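Local coordinates for regulatory protein SWI6 (Saccharomyces cerevisiae, PDB 1SW6) that takes part in cell-cycle-dependent transcription as the subunit shared by the SBF and MBF complexes, represented here by its ankyrin-repeat domain, at residues P26-F30 with D188-P192; M229-K235 with L266-I271. All coordinates share one frame; numbering follows the deposited sequence.

Contact 1 (P26-F30 with D188-P192); sequences PIITF and DYLYP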
ATOM      1  N   PRO A  26     -21.811  25.117   3.814  1.00 57.55           N
ATOM      2  CA  PRO A  26     -22.446  24.621   2.592  1.00 56.06           C
ATOM      3  C   PRO A  26     -21.665  23.492   1.922  1.00 54.94           C
ATOM      4  O   PRO A  26     -20.458  23.342   2.118  1.00 54.31           O
ATOM      5  CB  PRO A  26     -22.513  25.868   1.721  1.00 55.34           C
ATOM      6  CG  PRO A  26     -21.227  26.532   2.045  1.00 56.90           C
ATOM      7  CD  PRO A  26     -21.166  26.420   3.566  1.00 58.00           C
ATOM      8  N   ILE A  27     -22.379  22.700   1.133  1.00 53.16           N
ATOM      9  CA  ILE A  27     -21.786  21.595   0.402  1.00 51.93           C
ATOM     10  C   ILE A  27     -21.491  22.093  -1.009  1.00 51.68           C
ATOM     11  O   ILE A  27     -22.405  22.415  -1.768  1.00 51.69           O
ATOM     12  CB  ILE A  27     -22.762  20.408   0.312  1.00 51.79           C
ATOM     13  CG1 ILE A  27     -23.149  19.945   1.719  1.00 51.51           C
ATOM     14  CG2 ILE A  27     -22.138  19.278  -0.483  1.00 51.39           C
ATOM     15  CD1 ILE A  27     -24.175  18.820   1.737  1.00 50.63           C
ATOM     16  N   ILE A  28     -20.212  22.180  -1.355  1.00 51.04           N
ATOM     17  CA  ILE A  28     -19.819  22.628  -2.683  1.00 49.75           C
ATOM     18  C   ILE A  28     -19.907  21.414  -3.601  1.00 49.50           C
ATOM     19  O   ILE A  28     -19.278  20.386  -3.347  1.00 49.70           O
ATOM     20  CB  ILE A  28     -18.400  23.179  -2.641  1.00 50.57           C
ATOM     21  CG1 ILE A  28     -18.320  24.245  -1.544  1.00 50.93           C
ATOM     22  CG2 ILE A  28     -18.019  23.768  -3.992  1.00 49.80           C
ATOM     23  CD1 ILE A  28     -16.931  24.804  -1.330  1.00 52.89           C
ATOM     24  N   THR A  29     -20.687  21.528  -4.668  1.00 48.38           N
ATOM     25  CA  THR A  29     -20.892  20.403  -5.568  1.00 48.55           C
ATOM     26  C   THR A  29     -20.246  20.492  -6.948  1.00 48.78           C
ATOM     27  O   THR A  29     -19.945  21.577  -7.434  1.00 48.99           O
ATOM     28  CB  THR A  29     -22.395  20.162  -5.748  1.00 49.63           C
ATOM     29  OG1 THR A  29     -23.015  21.368  -6.220  1.00 50.04           O
ATOM     30  CG2 THR A  29     -23.038  19.774  -4.413  1.00 49.62           C
ATOM     31  N   PHE A  30     -20.038  19.329  -7.564  1.00 48.24           N
ATOM     32  CA  PHE A  30     -19.447  19.223  -8.896  1.00 48.26           C
ATOM     33  C   PHE A  30     -20.202  18.137  -9.663  1.00 49.32           C
ATOM     34  O   PHE A  30     -20.656  17.152  -9.066  1.00 49.25           O
ATOM     35  CB  PHE A  30     -17.961  18.856  -8.800  1.00 48.33           C
ATOM     36  CG  PHE A  30     -17.167  19.762  -7.898  1.00 47.00           C
ATOM     37  CD1 PHE A  30     -17.214  19.607  -6.517  1.00 46.25           C
ATOM     38  CD2 PHE A  30     -16.388  20.786  -8.430  1.00 47.61           C
ATOM     39  CE1 PHE A  30     -16.502  20.457  -5.676  1.00 46.95           C
ATOM     40  CE2 PHE A  30     -15.666  21.649  -7.598  1.00 47.57           C
ATOM     41  CZ  PHE A  30     -15.724  21.485  -6.217  1.00 47.60           C
ATOM     42  N   ASP A 188     -18.327  15.574   2.082  1.00 31.72           N
ATOM     43  CA  ASP A 188     -18.909  16.665   1.290  1.00 33.98           C
ATOM     44  C   ASP A 188     -18.444  16.605  -0.158  1.00 33.51           C
ATOM     45  O   ASP A 188     -19.175  17.017  -1.070  1.00 33.58           O
ATOM     46  CB  ASP A 188     -18.564  18.043   1.873  1.00 34.31           C
ATOM     47  CG  ASP A 188     -19.321  18.346   3.157  1.00 37.83           C
ATOM     48  OD1 ASP A 188     -20.263  17.584   3.508  1.00 37.40           O
ATOM     49  OD2 ASP A 188     -18.974  19.352   3.811  1.00 38.18           O
ATOM     50  N   TYR A 189     -17.236  16.087  -0.370  1.00 34.00           N
ATOM     51  CA  TYR A 189     -16.680  15.961  -1.717  1.00 36.19           C
ATOM     52  C   TYR A 189     -16.767  14.556  -2.323  1.00 36.24           C
ATOM     53  O   TYR A 189     -16.703  14.418  -3.548  1.00 38.00           O
ATOM     54  CB  TYR A 189     -15.218  16.415  -1.745  1.00 37.12           C
ATOM     55  CG  TYR A 189     -15.043  17.896  -1.553  1.00 41.15           C
ATOM     56  CD1 TYR A 189     -15.190  18.477  -0.294  1.00 42.27           C
ATOM     57  CD2 TYR A 189     -14.772  18.731  -2.640  1.00 42.86           C
ATOM     58  CE1 TYR A 189     -15.076  19.853  -0.115  1.00 45.74           C
ATOM     59  CE2 TYR A 189     -14.655  20.109  -2.478  1.00 45.83           C
ATOM     60  CZ  TYR A 189     -14.810  20.664  -1.211  1.00 47.11           C
ATOM     61  OH  TYR A 189     -14.703  22.028  -1.043  1.00 52.00           O
ATOM     62  N   LEU A 190     -16.921  13.521  -1.497  1.00 34.36           N
ATOM     63  CA  LEU A 190     -16.976  12.157  -2.045  1.00 35.32           C
ATOM     64  C   LEU A 190     -18.281  11.383  -1.856  1.00 35.02           C
ATOM     65  O   LEU A 190     -18.322  10.192  -2.140  1.00 34.46           O
ATOM     66  CB  LEU A 190     -15.811  11.301  -1.502  1.00 33.47           C
ATOM     67  CG  LEU A 190     -14.356  11.773  -1.688  1.00 33.00           C
ATOM     68  CD1 LEU A 190     -13.399  10.618  -1.376  1.00 33.07           C
ATOM     69  CD2 LEU A 190     -14.120  12.243  -3.124  1.00 31.64           C
ATOM     70  N   TYR A 191     -19.343  12.053  -1.403  1.00 34.89           N
ATOM     71  CA  TYR A 191     -20.635  11.390  -1.201  1.00 35.19           C
ATOM     72  C   TYR A 191     -21.144  10.634  -2.432  1.00 34.33           C
ATOM     73  O   TYR A 191     -21.865   9.643  -2.295  1.00 34.77           O
ATOM     74  CB  TYR A 191     -21.700  12.402  -0.734  1.00 35.13           C
ATOM     75  CG  TYR A 191     -22.088  13.431  -1.775  1.00 34.64           C
ATOM     76  CD1 TYR A 191     -22.964  13.109  -2.813  1.00 36.33           C
ATOM     77  CD2 TYR A 191     -21.543  14.705  -1.748  1.00 37.34           C
ATOM     78  CE1 TYR A 191     -23.278  14.041  -3.808  1.00 36.74           C
ATOM     79  CE2 TYR A 191     -21.844  15.641  -2.728  1.00 38.26           C
ATOM     80  CZ  TYR A 191     -22.711  15.305  -3.757  1.00 39.33           C
ATOM     81  OH  TYR A 191     -22.999  16.244  -4.732  1.00 41.36           O
ATOM     82  N   PRO A 192     -20.792  11.089  -3.655  1.00 34.89           N
ATOM     83  CA  PRO A 192     -21.299  10.330  -4.803  1.00 35.06           C
ATOM     84  C   PRO A 192     -20.861   8.865  -4.761  1.00 34.97           C
ATOM     85  O   PRO A 192     -21.548   8.004  -5.291  1.00 36.00           O
ATOM     86  CB  PRO A 192     -20.710  11.074  -6.001  1.00 35.80           C
ATOM     87  CG  PRO A 192     -20.638  12.503  -5.506  1.00 35.64           C
ATOM     88  CD  PRO A 192     -20.121  12.329  -4.100  1.00 34.74           C
TER
HETATM   89  O   HOH W   1     -17.663  21.422   1.914  1.00 53.91           O
HETATM   90  O   HOH W   2     -19.046  17.786  -3.648  1.00 42.06           O
HETATM   91  O   HOH W   3     -20.547  17.030  -5.827  1.00 45.79           O

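Contact 2 (M229-K235 with L266-I271); sequences MGWIVKK and LDLKWI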
ATOM      1  N   MET A 229     -23.501   8.050   9.248  1.00 30.56           N
ATOM      2  CA  MET A 229     -24.920   8.164   9.592  1.00 31.14           C
ATOM      3  C   MET A 229     -25.267   9.609   9.985  1.00 32.26           C
ATOM      4  O   MET A 229     -26.261  10.162   9.518  1.00 32.28           O
ATOM      5  CB  MET A 229     -25.278   7.198  10.721  1.00 30.38           C
ATOM      6  CG  MET A 229     -25.178   5.718  10.337  1.00 30.52           C
ATOM      7  SD  MET A 229     -26.231   5.277   8.915  1.00 34.36           S
ATOM      8  CE  MET A 229     -27.859   5.459   9.682  1.00 32.70           C
ATOM      9  N   GLY A 230     -24.442  10.223  10.830  1.00 32.85           N
ATOM     10  CA  GLY A 230     -24.696  11.599  11.217  1.00 31.50           C
ATOM     11  C   GLY A 230     -24.688  12.533  10.012  1.00 32.62           C
ATOM     12  O   GLY A 230     -25.527  13.438   9.905  1.00 31.87           O
ATOM     13  N   TRP A 231     -23.747  12.311   9.095  1.00 32.92           N
ATOM     14  CA  TRP A 231     -23.627  13.146   7.894  1.00 33.16           C
ATOM     15  C   TRP A 231     -24.902  13.098   7.055  1.00 34.33           C
ATOM     16  O   TRP A 231     -25.365  14.125   6.549  1.00 32.80           O
ATOM     17  CB  TRP A 231     -22.445  12.685   7.027  1.00 31.40           C
ATOM     18  CG  TRP A 231     -22.197  13.566   5.803  1.00 30.41           C
ATOM     19  CD1 TRP A 231     -21.406  14.683   5.736  1.00 30.05           C
ATOM     20  CD2 TRP A 231     -22.760  13.397   4.498  1.00 29.20           C
ATOM     21  NE1 TRP A 231     -21.444  15.213   4.466  1.00 30.01           N
ATOM     22  CE2 TRP A 231     -22.268  14.443   3.688  1.00 28.78           C
ATOM     23  CE3 TRP A 231     -23.634  12.459   3.930  1.00 30.67           C
ATOM     24  CZ2 TRP A 231     -22.618  14.580   2.339  1.00 30.22           C
ATOM     25  CZ3 TRP A 231     -23.983  12.592   2.586  1.00 31.49           C
ATOM     26  CH2 TRP A 231     -23.474  13.649   1.807  1.00 31.20           C
ATOM     27  N   ILE A 232     -25.465  11.900   6.903  1.00 34.54           N
ATOM     28  CA  ILE A 232     -26.666  11.755   6.115  1.00 36.15           C
ATOM     29  C   ILE A 232     -27.814  12.568   6.722  1.00 36.41           C
ATOM     30  O   ILE A 232     -28.511  13.270   6.002  1.00 36.07           O
ATOM     31  CB  ILE A 232     -27.081  10.256   5.964  1.00 37.50           C
ATOM     32  CG1 ILE A 232     -26.609   9.691   4.615  1.00 40.66           C
ATOM     33  CG2 ILE A 232     -28.583  10.128   5.953  1.00 37.56           C
ATOM     34  CD1 ILE A 232     -25.129   9.655   4.431  1.00 43.29           C
ATOM     35  N   VAL A 233     -27.995  12.497   8.038  1.00 36.66           N
ATOM     36  CA  VAL A 233     -29.090  13.232   8.680  1.00 39.19           C
ATOM     37  C   VAL A 233     -28.832  14.733   8.836  1.00 40.69           C
ATOM     38  O   VAL A 233     -29.766  15.532   8.773  1.00 40.85           O
ATOM     39  CB  VAL A 233     -29.459  12.622  10.068  1.00 38.33           C
ATOM     40  CG1 VAL A 233     -30.017  11.224   9.885  1.00 37.00           C
ATOM     41  CG2 VAL A 233     -28.222  12.551  10.968  1.00 39.78           C
ATOM     42  N   LYS A 234     -27.576  15.129   9.015  1.00 42.32           N
ATOM     43  CA  LYS A 234     -27.269  16.548   9.171  1.00 44.34           C
ATOM     44  C   LYS A 234     -27.239  17.350   7.864  1.00 45.98           C
ATOM     45  O   LYS A 234     -27.467  18.559   7.877  1.00 47.57           O
ATOM     46  CB  LYS A 234     -25.938  16.727   9.905  1.00 44.84           C
ATOM     47  CG  LYS A 234     -25.916  16.080  11.283  1.00 47.64           C
ATOM     48  CD  LYS A 234     -24.715  16.507  12.111  1.00 49.84           C
ATOM     49  CE  LYS A 234     -23.394  16.156  11.448  1.00 51.72           C
ATOM     50  NZ  LYS A 234     -22.223  16.689  12.230  1.00 53.29           N
ATOM     51  N   LYS A 235     -26.984  16.702   6.734  1.00 46.76           N
ATOM     52  CA  LYS A 235     -26.915  17.452   5.483  1.00 48.57           C
ATOM     53  C   LYS A 235     -28.257  18.026   5.030  1.00 49.96           C
ATOM     54  O   LYS A 235     -28.302  18.952   4.213  1.00 47.28           O
ATOM     55  CB  LYS A 235     -26.316  16.594   4.364  1.00 48.28           C
ATOM     56  CG  LYS A 235     -27.230  15.538   3.798  1.00 47.47           C
ATOM     57  CD  LYS A 235     -26.667  15.037   2.476  1.00 48.14           C
ATOM     58  CE  LYS A 235     -27.637  14.107   1.771  1.00 47.52           C
ATOM     59  NZ  LYS A 235     -28.967  14.734   1.527  1.00 48.45           N
ATOM     60  N   LEU A 266     -30.206  11.265  -1.609  1.00 47.15           N
ATOM     61  CA  LEU A 266     -29.428  10.536  -0.612  1.00 45.00           C
ATOM     62  C   LEU A 266     -29.842  10.973   0.794  1.00 43.27           C
ATOM     63  O   LEU A 266     -29.348  11.978   1.306  1.00 44.71           O
ATOM     64  CB  LEU A 266     -27.931  10.804  -0.796  1.00 44.53           C
ATOM     65  CG  LEU A 266     -26.926   9.671  -1.053  1.00 45.32           C
ATOM     66  CD1 LEU A 266     -25.516  10.244  -0.871  1.00 44.21           C
ATOM     67  CD2 LEU A 266     -27.134   8.508  -0.099  1.00 41.83           C
ATOM     68  N   ASP A 267     -30.749  10.229   1.419  1.00 39.59           N
ATOM     69  CA  ASP A 267     -31.189  10.570   2.766  1.00 36.55           C
ATOM     70  C   ASP A 267     -31.231   9.338   3.669  1.00 35.06           C
ATOM     71  O   ASP A 267     -30.850   8.236   3.262  1.00 32.08           O
ATOM     72  CB  ASP A 267     -32.558  11.270   2.727  1.00 37.55           C
ATOM     73  CG  ASP A 267     -33.634  10.427   2.062  1.00 38.16           C
ATOM     74  OD1 ASP A 267     -34.688  10.986   1.690  1.00 40.76           O
ATOM     75  OD2 ASP A 267     -33.435   9.208   1.916  1.00 38.41           O
ATOM     76  N   LEU A 268     -31.692   9.529   4.898  1.00 33.00           N
ATOM     77  CA  LEU A 268     -31.735   8.441   5.853  1.00 32.68           C
ATOM     78  C   LEU A 268     -32.536   7.235   5.368  1.00 32.61           C
ATOM     79  O   LEU A 268     -32.059   6.095   5.439  1.00 31.61           O
ATOM     80  CB  LEU A 268     -32.278   8.942   7.195  1.00 30.09           C
ATOM     81  CG  LEU A 268     -32.371   7.858   8.279  1.00 30.88           C
ATOM     82  CD1 LEU A 268     -30.994   7.264   8.551  1.00 29.45           C
ATOM     83  CD2 LEU A 268     -32.954   8.454   9.548  1.00 29.68           C
ATOM     84  N   LYS A 269     -33.744   7.465   4.863  1.00 32.87           N
ATOM     85  CA  LYS A 269     -34.522   6.335   4.403  1.00 32.88           C
ATOM     86  C   LYS A 269     -33.862   5.622   3.207  1.00 32.84           C
ATOM     87  O   LYS A 269     -34.036   4.406   3.020  1.00 29.93           O
ATOM     88  CB  LYS A 269     -35.959   6.766   4.088  1.00 33.98           C
ATOM     89  CG  LYS A 269     -36.141   7.879   3.090  1.00 34.93           C
ATOM     90  CD  LYS A 269     -37.629   8.222   3.043  1.00 37.43           C
ATOM     91  CE  LYS A 269     -37.947   9.292   2.022  1.00 37.89           C
ATOM     92  NZ  LYS A 269     -37.309  10.583   2.382  1.00 39.49           N
ATOM     93  N   TRP A 270     -33.097   6.363   2.408  1.00 32.03           N
ATOM     94  CA  TRP A 270     -32.419   5.743   1.272  1.00 33.85           C
ATOM     95  C   TRP A 270     -31.328   4.821   1.796  1.00 33.82           C
ATOM     96  O   TRP A 270     -31.157   3.715   1.295  1.00 35.64           O
ATOM     97  CB  TRP A 270     -31.767   6.775   0.349  1.00 32.55           C
ATOM     98  CG  TRP A 270     -31.243   6.136  -0.918  1.00 35.24           C
ATOM     99  CD1 TRP A 270     -31.934   5.945  -2.089  1.00 36.73           C
ATOM    100  CD2 TRP A 270     -29.948   5.543  -1.121  1.00 35.20           C
ATOM    101  NE1 TRP A 270     -31.152   5.272  -2.999  1.00 36.23           N
ATOM    102  CE2 TRP A 270     -29.930   5.015  -2.434  1.00 35.71           C
ATOM    103  CE3 TRP A 270     -28.805   5.405  -0.320  1.00 36.44           C
ATOM    104  CZ2 TRP A 270     -28.808   4.362  -2.970  1.00 37.76           C
ATOM    105  CZ3 TRP A 270     -27.682   4.750  -0.854  1.00 37.54           C
ATOM    106  CH2 TRP A 270     -27.699   4.239  -2.167  1.00 37.11           C
ATOM    107  N   ILE A 271     -30.591   5.289   2.802  1.00 34.80           N
ATOM    108  CA  ILE A 271     -29.508   4.508   3.400  1.00 34.24           C
ATOM    109  C   ILE A 271     -30.073   3.227   3.998  1.00 32.97           C
ATOM    110  O   ILE A 271     -29.550   2.136   3.758  1.00 32.47           O
ATOM    111  CB  ILE A 271     -28.781   5.321   4.508  1.00 34.98           C
ATOM    112  CG1 ILE A 271     -28.101   6.548   3.896  1.00 35.78           C
ATOM    113  CG2 ILE A 271     -27.723   4.470   5.182  1.00 37.63           C
ATOM    114  CD1 ILE A 271     -27.027   6.201   2.876  1.00 37.44           C
TER

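Contact 1 (P26-F30 with D188-P192)
Ile-27 to Phe-30 meet Asp-188, Tyr-189 and Tyr-191 in a partly buried, water-bridged contact, in which a short strand near the start of the chain lies against the end of helix 183-190 in the second ankyrin repeat. It illustrates how a strand can dock on a helix without a direct hydrogen bond. Ile-27 and Thr-29 spend backbone groups on the parallel strand 240-242 and its flanks, while Ile-28 O and Phe-30 N turn to water. One water donates to Ile-28 O at 2.6 Å and to Asp-188 O at 2.7 Å, and lies at the edge of the Phe-30 ring, in its plane. A second accepts from Phe-30 N at 2.9 Å and donates to Tyr-191 OH at 2.8 Å. That hydroxyl is also hydrogen-bonded to Asp-260.

Side chains make the direct contacts. The Ile-28 side chain runs alongside Tyr-189, CD1 resting 3.6 Å from the OH, and Phe-30 CE1 meets Tyr-189 CE2 at 3.7 Å, the two side chains slanting past each other. Tyr-191 CG sits between its backbone N and carbonyl carbon (chi1 68°), a torsion that places OH 3.5 Å from Thr-29 CG2. The Ile-27 side chain crosses Asp-188 at about a right angle, and CG2 lies 3.8 Å from Asp-188 O. OD1 of the carboxylate pairs with Arg-238 and Trp-231, while OD2 accepts from a third water that also reaches Pro-26 O weakly. Direct contact thus falls mostly to aliphatic carbons and aromatic rings, while these facing polar groups meet through water and not directly.

Contact 2 (M229-K235 with L266-I271)
Ile-232 and Ile-271 reach toward each other tip to tip, CG1 to CG1 at 3.6 Å, in the middle of a buried apolar contact between the last turns of helix 218-234 and the start of helix 268-276. The other branch of Ile-232 serves a different partner: CG2 presses on the backbone of the second helix, 3.3 Å from Leu-268 N. An alanine in place of Ile-232 would lack both branches and would probably open a gap in which Ile-271 CG1 loses its mate and the first turn of the partner helix its cover.

Met-229 extends the patch. Bent at chi2 (-58°) and chi3 (-69°), its chain folds across to the second helix, where SD slides past Ile-271 CG2 at 4.1 Å and CE meets Leu-268 CD1 at 3.8 Å, these two side chains crossing at about a right angle. Val-233 runs alongside Leu-268 at the exposed margin of the patch. More loosely, Leu-266 CD1 comes to the edge of the Trp-231 ring, near its plane, 4.5 Å from CZ3.

Behind this shell stands the N-cap of the second helix. Asp-267 OD2 accepts from Trp-270 N at 2.9 Å; the donor lies nearly along the C-O axis, though the N-H...O angle is a bent 144°. Its other oxygen, OD1, forms a salt bridge with Lys-269 NZ, which comes in from above the carboxylate plane. The bridge and the capping bond together hold the carboxylate over the helix start. Both segments belong to the third ankyrin repeat, joined across 30 intervening residues by this helix-to-helix packing. Spanning 197-282, far longer than the first at 131-159, it is consistent with an enlarged repeat, a variation on the ankyrin fold.

How the contacts relate
From the N terminus, strand 27-29 comes first, and contact 1 closes a loop of 157 residues by laying it on the end of helix 183-190 in the second repeat. Contact 2 opens only afterwards and closes a much shorter loop of 30 residues inside the third repeat, so the two follow in series, neither nesting nor crossing. Strand 240-242, the parallel partner of strand 27-29, lies within that second loop and links the two. The contacts also touch: Asp-188 OD1 and Trp-231 NE1 form a probable hydrogen bond of 2.8 Å, while Tyr-191 CB packs against Trp-231 CH2. Together they tie the N-terminal strand to the second repeat and the second repeat to the third.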